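Probable glutathione S-transferase (Pseudomonas aeruginosa, PDB 6JWK) acts as a maleylpyruvate isomerase of the zeta class of glutathione S-transferases, probably converting maleylpyruvate to fumarylpyruvate with the help of glutathione. Local coordinates at residues E137-A142 with P185-L190; C102-L107 with V168-N173. All coordinates share one frame; numbering follows the deposited sequence.

Contact 1: residues E137-A142 with P185-L190; sequences EGLAAA and PALLEL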
ATOM      1  N   GLU B 137       3.882 -16.129  -4.549  1.00 30.87           N
ATOM      2  CA  GLU B 137       3.146 -15.328  -5.551  1.00 31.09           C
ATOM      3  C   GLU B 137       3.785 -13.938  -5.657  1.00 26.09           C
ATOM      4  O   GLU B 137       4.032 -13.495  -6.789  1.00 25.74           O
ATOM      5  CB  GLU B 137       1.678 -15.130  -5.145  1.00 33.36           C
ATOM      6  CG  GLU B 137       0.919 -16.419  -4.948  1.00 42.93           C
ATOM      7  CD  GLU B 137       0.407 -17.007  -6.235  1.00 47.68           C
ATOM      8  OE1 GLU B 137      -0.323 -16.299  -6.930  1.00 57.52           O
ATOM      9  OE2 GLU B 137       0.795 -18.132  -6.552  1.00 55.16           O
ATOM     10  N   GLY B 138       3.996 -13.264  -4.523  1.00 24.27           N
ATOM     11  CA  GLY B 138       4.487 -11.869  -4.523  1.00 23.37           C
ATOM     12  C   GLY B 138       5.951 -11.761  -4.960  1.00 23.17           C
ATOM     13  O   GLY B 138       6.275 -10.869  -5.732  1.00 22.03           O
ATOM     14  N   LEU B 139       6.825 -12.600  -4.427  1.00 23.58           N
ATOM     15  CA  LEU B 139       8.282 -12.468  -4.707  1.00 23.05           C
ATOM     16  C   LEU B 139       8.584 -12.907  -6.145  1.00 22.22           C
ATOM     17  O   LEU B 139       9.498 -12.336  -6.728  1.00 20.76           O
ATOM     18  CB  LEU B 139       9.099 -13.258  -3.681  1.00 22.06           C
ATOM     19  CG  LEU B 139       9.091 -12.725  -2.257  1.00 23.70           C
ATOM     20  CD1 LEU B 139      10.158 -13.414  -1.441  1.00 28.70           C
ATOM     21  CD2 LEU B 139       9.251 -11.225  -2.189  1.00 23.62           C
ATOM     22  N   ALA B 140       7.817 -13.832  -6.746  1.00 21.67           N
ATOM     23  CA  ALA B 140       8.032 -14.161  -8.168  1.00 23.20           C
ATOM     24  C   ALA B 140       7.800 -12.910  -9.021  1.00 22.50           C
ATOM     25  O   ALA B 140       8.567 -12.662  -9.971  1.00 20.58           O
ATOM     26  CB  ALA B 140       7.115 -15.287  -8.595  1.00 27.81           C
ATOM     27  N   ALA B 141       6.769 -12.134  -8.690  1.00 19.78           N
ATOM     28  CA  ALA B 141       6.435 -10.905  -9.445  1.00 21.67           C
ATOM     29  C   ALA B 141       7.508  -9.855  -9.140  1.00 18.72           C
ATOM     30  O   ALA B 141       7.916  -9.174 -10.070  1.00 20.60           O
ATOM     31  CB  ALA B 141       5.019 -10.425  -9.099  1.00 22.81           C
ATOM     32  N   ALA B 142       7.995  -9.783  -7.898  1.00 17.82           N
ATOM     33  CA  ALA B 142       9.002  -8.779  -7.449  1.00 18.96           C
ATOM     34  C   ALA B 142      10.328  -9.028  -8.188  1.00 19.27           C
ATOM     35  O   ALA B 142      10.921  -8.094  -8.666  1.00 17.78           O
ATOM     36  CB  ALA B 142       9.196  -8.858  -5.945  1.00 19.71           C
ATOM     37  N   PRO B 185      16.969 -15.148  -7.172  1.00 22.76           N
ATOM     38  CA  PRO B 185      18.392 -14.801  -7.052  1.00 20.95           C
ATOM     39  C   PRO B 185      18.659 -13.291  -7.154  1.00 20.14           C
ATOM     40  O   PRO B 185      19.494 -12.772  -6.412  1.00 22.13           O
ATOM     41  CB  PRO B 185      19.085 -15.638  -8.159  1.00 20.68           C
ATOM     42  CG  PRO B 185      17.968 -15.835  -9.193  1.00 23.82           C
ATOM     43  CD  PRO B 185      16.694 -15.993  -8.357  1.00 20.89           C
ATOM     44  N   ALA B 186      17.932 -12.559  -7.999  1.00 20.21           N
ATOM     45  CA  ALA B 186      18.162 -11.105  -8.105  1.00 20.64           C
ATOM     46  C   ALA B 186      17.713 -10.468  -6.767  1.00 20.19           C
ATOM     47  O   ALA B 186      18.405  -9.529  -6.287  1.00 18.68           O
ATOM     48  CB  ALA B 186      17.492 -10.487  -9.336  1.00 19.84           C
ATOM     49  N   LEU B 187      16.611 -10.921  -6.164  1.00 18.61           N
ATOM     50  CA  LEU B 187      16.168 -10.316  -4.869  1.00 21.05           C
ATOM     51  C   LEU B 187      17.241 -10.589  -3.798  1.00 18.98           C
ATOM     52  O   LEU B 187      17.627  -9.634  -3.067  1.00 20.28           O
ATOM     53  CB  LEU B 187      14.805 -10.863  -4.419  1.00 19.17           C
ATOM     54  CG  LEU B 187      13.573 -10.565  -5.286  1.00 21.52           C
ATOM     55  CD1 LEU B 187      12.315 -11.064  -4.577  1.00 21.99           C
ATOM     56  CD2 LEU B 187      13.436  -9.082  -5.641  1.00 22.30           C
ATOM     57  N   LEU B 188      17.761 -11.820  -3.742  1.00 19.83           N
ATOM     58  CA  LEU B 188      18.820 -12.189  -2.776  1.00 20.68           C
ATOM     59  C   LEU B 188      20.070 -11.319  -3.012  1.00 20.24           C
ATOM     60  O   LEU B 188      20.627 -10.785  -2.044  1.00 21.29           O
ATOM     61  CB  LEU B 188      19.137 -13.693  -2.816  1.00 21.18           C
ATOM     62  CG  LEU B 188      17.985 -14.579  -2.384  1.00 23.90           C
ATOM     63  CD1 LEU B 188      18.317 -16.053  -2.591  1.00 25.21           C
ATOM     64  CD2 LEU B 188      17.605 -14.299  -0.936  1.00 24.58           C
ATOM     65  N   GLU B 189      20.443 -11.089  -4.240  1.00 19.61           N
ATOM     66  CA  GLU B 189      21.649 -10.301  -4.528  1.00 22.03           C
ATOM     67  C   GLU B 189      21.409  -8.852  -4.068  1.00 22.30           C
ATOM     68  O   GLU B 189      22.328  -8.234  -3.471  1.00 19.59           O
ATOM     69  CB  GLU B 189      21.977 -10.416  -6.015  1.00 24.51           C
ATOM     70  CG  GLU B 189      23.086  -9.492  -6.456  1.00 30.45           C
ATOM     71  CD  GLU B 189      23.265  -9.500  -7.958  1.00 40.16           C
ATOM     72  OE1 GLU B 189      22.335  -9.029  -8.690  1.00 40.66           O
ATOM     73  OE2 GLU B 189      24.291 -10.028  -8.388  1.00 38.21           O
ATOM     74  N   LEU B 190      20.224  -8.295  -4.343  1.00 19.85           N
ATOM     75  CA  LEU B 190      19.960  -6.891  -3.948  1.00 19.57           C
ATOM     76  C   LEU B 190      19.982  -6.819  -2.426  1.00 20.46           C
ATOM     77  O   LEU B 190      20.522  -5.871  -1.869  1.00 17.66           O
ATOM     78  CB  LEU B 190      18.613  -6.470  -4.522  1.00 18.93           C
ATOM     79  CG  LEU B 190      18.097  -5.090  -4.138  1.00 20.45           C
ATOM     80  CD1 LEU B 190      19.121  -4.027  -4.480  1.00 19.58           C
ATOM     81  CD2 LEU B 190      16.741  -4.828  -4.811  1.00 20.31           C
TER

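Contact 2: residues C102-L107 with V168-N173; sequences CDIHPL and VPQLAN. With SO4 (sulfate ion), chain I.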
ATOM      1  N   CYS B 102       1.321  -3.827  -0.287  1.00 20.79           N
ATOM      2  CA  CYS B 102      -0.132  -4.068  -0.525  1.00 23.56           C
ATOM      3  C   CYS B 102      -0.432  -5.556  -0.753  1.00 25.03           C
ATOM      4  O   CYS B 102      -1.465  -5.993  -0.276  1.00 24.97           O
ATOM      5  CB  CYS B 102      -0.663  -3.315  -1.740  1.00 22.83           C
ATOM      6  SG  CYS B 102      -0.507  -1.535  -1.541  1.00 25.07           S
ATOM      7  N   ASP B 103       0.433  -6.298  -1.451  1.00 23.88           N
ATOM      8  CA  ASP B 103       0.091  -7.644  -1.990  1.00 23.98           C
ATOM      9  C   ASP B 103       0.811  -8.751  -1.240  1.00 23.63           C
ATOM     10  O   ASP B 103       0.458  -9.917  -1.486  1.00 24.58           O
ATOM     11  CB  ASP B 103       0.365  -7.748  -3.487  1.00 27.35           C
ATOM     12  CG  ASP B 103      -0.527  -6.811  -4.308  1.00 30.06           C
ATOM     13  OD1 ASP B 103      -1.477  -6.240  -3.710  1.00 37.03           O
ATOM     14  OD2 ASP B 103      -0.239  -6.610  -5.499  1.00 33.16           O
ATOM     15  N   ILE B 104       1.807  -8.445  -0.400  1.00 22.41           N
ATOM     16  CA  ILE B 104       2.490  -9.522   0.390  1.00 21.35           C
ATOM     17  C   ILE B 104       2.310  -9.284   1.886  1.00 22.59           C
ATOM     18  O   ILE B 104       1.602 -10.108   2.553  1.00 23.08           O
ATOM     19  CB  ILE B 104       3.987  -9.647   0.051  1.00 22.54           C
ATOM     20  CG1 ILE B 104       4.238  -9.745  -1.448  1.00 24.31           C
ATOM     21  CG2 ILE B 104       4.558 -10.818   0.814  1.00 25.44           C
ATOM     22  CD1 ILE B 104       5.708  -9.792  -1.817  1.00 26.67           C
ATOM     23  N   HIS B 105       2.946  -8.232   2.414  1.00 20.99           N
ATOM     24  CA  HIS B 105       3.100  -8.008   3.869  1.00 23.54           C
ATOM     25  C   HIS B 105       1.746  -7.994   4.579  1.00 24.85           C
ATOM     26  O   HIS B 105       1.623  -8.611   5.634  1.00 24.44           O
ATOM     27  CB  HIS B 105       3.878  -6.735   4.167  1.00 25.48           C
ATOM     28  CG  HIS B 105       4.078  -6.581   5.626  1.00 27.62           C
ATOM     29  ND1 HIS B 105       4.787  -7.512   6.352  1.00 26.00           N
ATOM     30  CD2 HIS B 105       3.574  -5.686   6.501  1.00 25.19           C
ATOM     31  CE1 HIS B 105       4.733  -7.173   7.625  1.00 29.34           C
ATOM     32  NE2 HIS B 105       3.987  -6.060   7.731  1.00 28.41           N
ATOM     33  N   PRO B 106       0.683  -7.318   4.076  1.00 23.06           N
ATOM     34  CA  PRO B 106      -0.566  -7.249   4.851  1.00 22.97           C
ATOM     35  C   PRO B 106      -1.205  -8.616   5.174  1.00 22.62           C
ATOM     36  O   PRO B 106      -1.872  -8.725   6.197  1.00 28.29           O
ATOM     37  CB  PRO B 106      -1.511  -6.458   3.959  1.00 21.39           C
ATOM     38  CG  PRO B 106      -0.576  -5.611   3.114  1.00 23.41           C
ATOM     39  CD  PRO B 106       0.599  -6.559   2.825  1.00 21.67           C
ATOM     40  N   LEU B 107      -0.983  -9.613   4.334  1.00 22.88           N
ATOM     41  CA  LEU B 107      -1.513 -10.985   4.556  1.00 28.94           C
ATOM     42  C   LEU B 107      -0.654 -11.736   5.573  1.00 31.39           C
ATOM     43  O   LEU B 107      -1.174 -12.678   6.154  1.00 32.37           O
ATOM     44  CB  LEU B 107      -1.577 -11.722   3.224  1.00 29.65           C
ATOM     45  CG  LEU B 107      -2.364 -10.984   2.150  1.00 34.82           C
ATOM     46  CD1 LEU B 107      -2.420 -11.783   0.867  1.00 36.60           C
ATOM     47  CD2 LEU B 107      -3.752 -10.716   2.660  1.00 40.11           C
ATOM     48  N   VAL B 168      13.879  -5.465   1.963  1.00 18.12           N
ATOM     49  CA  VAL B 168      14.797  -6.068   2.957  1.00 20.49           C
ATOM     50  C   VAL B 168      13.968  -6.602   4.116  1.00 18.39           C
ATOM     51  O   VAL B 168      14.186  -7.722   4.535  1.00 18.94           O
ATOM     52  CB  VAL B 168      15.903  -5.079   3.375  1.00 20.22           C
ATOM     53  CG1 VAL B 168      16.550  -5.429   4.701  1.00 19.80           C
ATOM     54  CG2 VAL B 168      16.923  -5.001   2.246  1.00 19.25           C
ATOM     55  N   PRO B 169      12.987  -5.856   4.670  1.00 18.28           N
ATOM     56  CA  PRO B 169      12.186  -6.435   5.735  1.00 18.49           C
ATOM     57  C   PRO B 169      11.362  -7.654   5.285  1.00 18.06           C
ATOM     58  O   PRO B 169      11.265  -8.669   6.019  1.00 19.42           O
ATOM     59  CB  PRO B 169      11.346  -5.226   6.196  1.00 18.45           C
ATOM     60  CG  PRO B 169      12.187  -4.025   5.846  1.00 19.06           C
ATOM     61  CD  PRO B 169      12.728  -4.409   4.463  1.00 17.66           C
ATOM     62  N   GLN B 170      10.828  -7.612   4.078  1.00 18.54           N
ATOM     63  CA  GLN B 170       9.997  -8.707   3.542  1.00 18.12           C
ATOM     64  C   GLN B 170      10.857  -9.992   3.359  1.00 19.75           C
ATOM     65  O   GLN B 170      10.359 -11.114   3.662  1.00 19.40           O
ATOM     66  CB  GLN B 170       9.363  -8.268   2.221  1.00 18.61           C
ATOM     67  CG  GLN B 170       8.496  -9.348   1.578  1.00 18.03           C
ATOM     68  CD  GLN B 170       7.380  -9.661   2.528  1.00 21.72           C
ATOM     69  OE1 GLN B 170       7.411 -10.683   3.227  1.00 28.54           O
ATOM     70  NE2 GLN B 170       6.416  -8.756   2.595  1.00 20.57           N
ATOM     71  N   LEU B 171      12.082  -9.877   2.843  1.00 19.03           N
ATOM     72  CA  LEU B 171      12.970 -11.084   2.686  1.00 20.96           C
ATOM     73  C   LEU B 171      13.374 -11.631   4.060  1.00 19.36           C
ATOM     74  O   LEU B 171      13.301 -12.859   4.259  1.00 22.13           O
ATOM     75  CB  LEU B 171      14.184 -10.722   1.819  1.00 21.29           C
ATOM     76  CG  LEU B 171      13.867 -10.452   0.360  1.00 24.38           C
ATOM     77  CD1 LEU B 171      15.066  -9.805  -0.324  1.00 25.74           C
ATOM     78  CD2 LEU B 171      13.461 -11.747  -0.328  1.00 26.74           C
ATOM     79  N   ALA B 172      13.696 -10.782   5.035  1.00 21.38           N
ATOM     80  CA  ALA B 172      14.074 -11.268   6.390  1.00 22.73           C
ATOM     81  C   ALA B 172      12.902 -12.093   6.947  1.00 22.85           C
ATOM     82  O   ALA B 172      13.117 -13.192   7.416  1.00 21.27           O
ATOM     83  CB  ALA B 172      14.437 -10.126   7.294  1.00 19.03           C
ATOM     84  N   ASN B 173      11.688 -11.604   6.763  1.00 23.55           N
ATOM     85  CA  ASN B 173      10.444 -12.232   7.267  1.00 23.73           C
ATOM     86  C   ASN B 173      10.246 -13.572   6.572  1.00 22.36           C
ATOM     87  O   ASN B 173       9.935 -14.567   7.289  1.00 22.30           O
ATOM     88  CB  ASN B 173       9.205 -11.388   6.998  1.00 27.58           C
ATOM     89  CG  ASN B 173       8.909 -10.380   8.068  1.00 36.88           C
ATOM     90  OD1 ASN B 173       9.480 -10.450   9.156  1.00 38.58           O
ATOM     91  ND2 ASN B 173       8.002  -9.458   7.743  1.00 37.64           N
TER
HETATM   92  S   SO4 I 303       4.475  -6.318  11.445  1.00 62.36           S
HETATM   93  O1  SO4 I 303       4.594  -5.078  10.737  1.00 42.43           O
HETATM   94  O2  SO4 I 303       3.244  -6.974  11.145  1.00 71.46           O
HETATM   95  O3  SO4 I 303       5.528  -7.250  11.090  1.00 63.93           O
HETATM   96  O4  SO4 I 303       4.524  -6.020  12.846  1.00 72.00           O

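Contact 1: residues E137-A142 with P185-L190
Leu-187 reaches across to Leu-139 and Ala-142, joining the first turn of helix 185-195 to the middle of helix 124-149 in the all-helical C-terminal domain of the glutathione S-transferase fold. No hydrogen bond spans the two segments, and the contact between them is apolar packing on a small scale, burying 124 Å² over both sides. The nearest pair of CA atoms, those of Ala-142 and Leu-187, lie 7.8 Å apart.

Methyl-to-methyl contacts come first. Leu-187 has CG anti to its own carbonyl carbon (chi1 -65°) and CD1 carried straight on from CA (chi2 -174°), which sends CD1 farthest out from its helix. That methyl meets Leu-139 CD2 at 3.9 Å. The two leucine side chains meet at a slant, neither lying along the other. On the neighbouring turn, Ala-142 CB approaches the same CD1 at 4.1 Å, so this one methyl is shared by two residues three positions apart on helix 124-149.

Around this junction other helices supply the apolar neighbours: Leu-171 of helix 162-176 lies against Leu-139, Leu-167 of that helix against Leu-187, and Leu-96 and Leu-99 of helix 87-103 against Ala-142. A polar tie just beyond the pair holds the helices together as well, because the carboxylate of Glu-143 accepts hydrogen bonds from the backbone N atoms of Ala-186 and Leu-187 at the start of helix 185-195.

The remaining touches are of methyl groups on peptide backbone. Leu-187 CD1 rests 3.8 Å from Leu-139 O, a van der Waals contact, while its sister CD2 packs against the carbonyl carbon of Ala-142, 4.0 Å from that C atom.

Contact 2: residues C102-L107 with V168-N173
The side-chain amide of Gln-170 pushes into the angle between Ile-104 and His-105, where the chain leaves helix 87-103. Its NE2 lies 3.3 Å from Ile-104 CG2, a tight approach, and 3.5 Å from the backbone N of His-105; two nitrogens meet here, and the model gives them no bond. The Gln-170 chain starts out anti to the backbone N and then bends at chi2 (61°), which lays the amide across the isoleucine branch. NE2 also comes to the edge of the His-105 ring, near its plane.

One helical turn on, Asn-173 ND2 stands 4.0 Å from His-105 CE1, the ring and amide planes being only 15° apart. That amide is held from outside: ND2 bonds to Ser-10 OG, and OD1 takes a hydrogen bond from Arg-176 NH1.

At its far end the imidazole gives an N-H from NE2 to O1 of a sulfate, 3.2 Å away and bent to 144°, with the sulfur in the ring plane. The same ion is held by the backbone N of Ser-10, which opens helix 10-22, so His-105 faces the thioredoxin-like N-terminal domain. On the other flank, Pro-106 packs on Cys-102 of the second subunit, and Asp-103 OD2 bonds to Gln-65 of that subunit.

Gln-170 OE1 is buried with no partner in the model, so which amide atom is which is doubtful: exchanged, an acceptor would face the His-105 N. The sulfate, probably from the crystallisation liquor, suggests that an anion can be held between His-105 and the start of helix 10-22; a substrate carboxylate might sit similarly.

How the contacts relate
From the N terminus, residues 102-107 come first, where helix 87-103 gives way to helix 105-108; 137-142 follows on helix 124-149, then 168-173 on helix 162-176 and 185-190 on helix 185-195. Contact 2 closes a loop of 60 residues and contact 1 one of 42. Because their segments alternate, the two loops cross instead of nesting, and each contact has one segment inside the loop of the other. Their centres are 12 Å apart and they touch directly: Leu-139 CD2 meets Ile-104 CD1 at 3.8 Å. Contact 1 ties helices 124-149 and 185-195; contact 2 joins the 87-103/105-108 junction to helix 162-176, with N-terminal helix 10-22 and the second subunit close by.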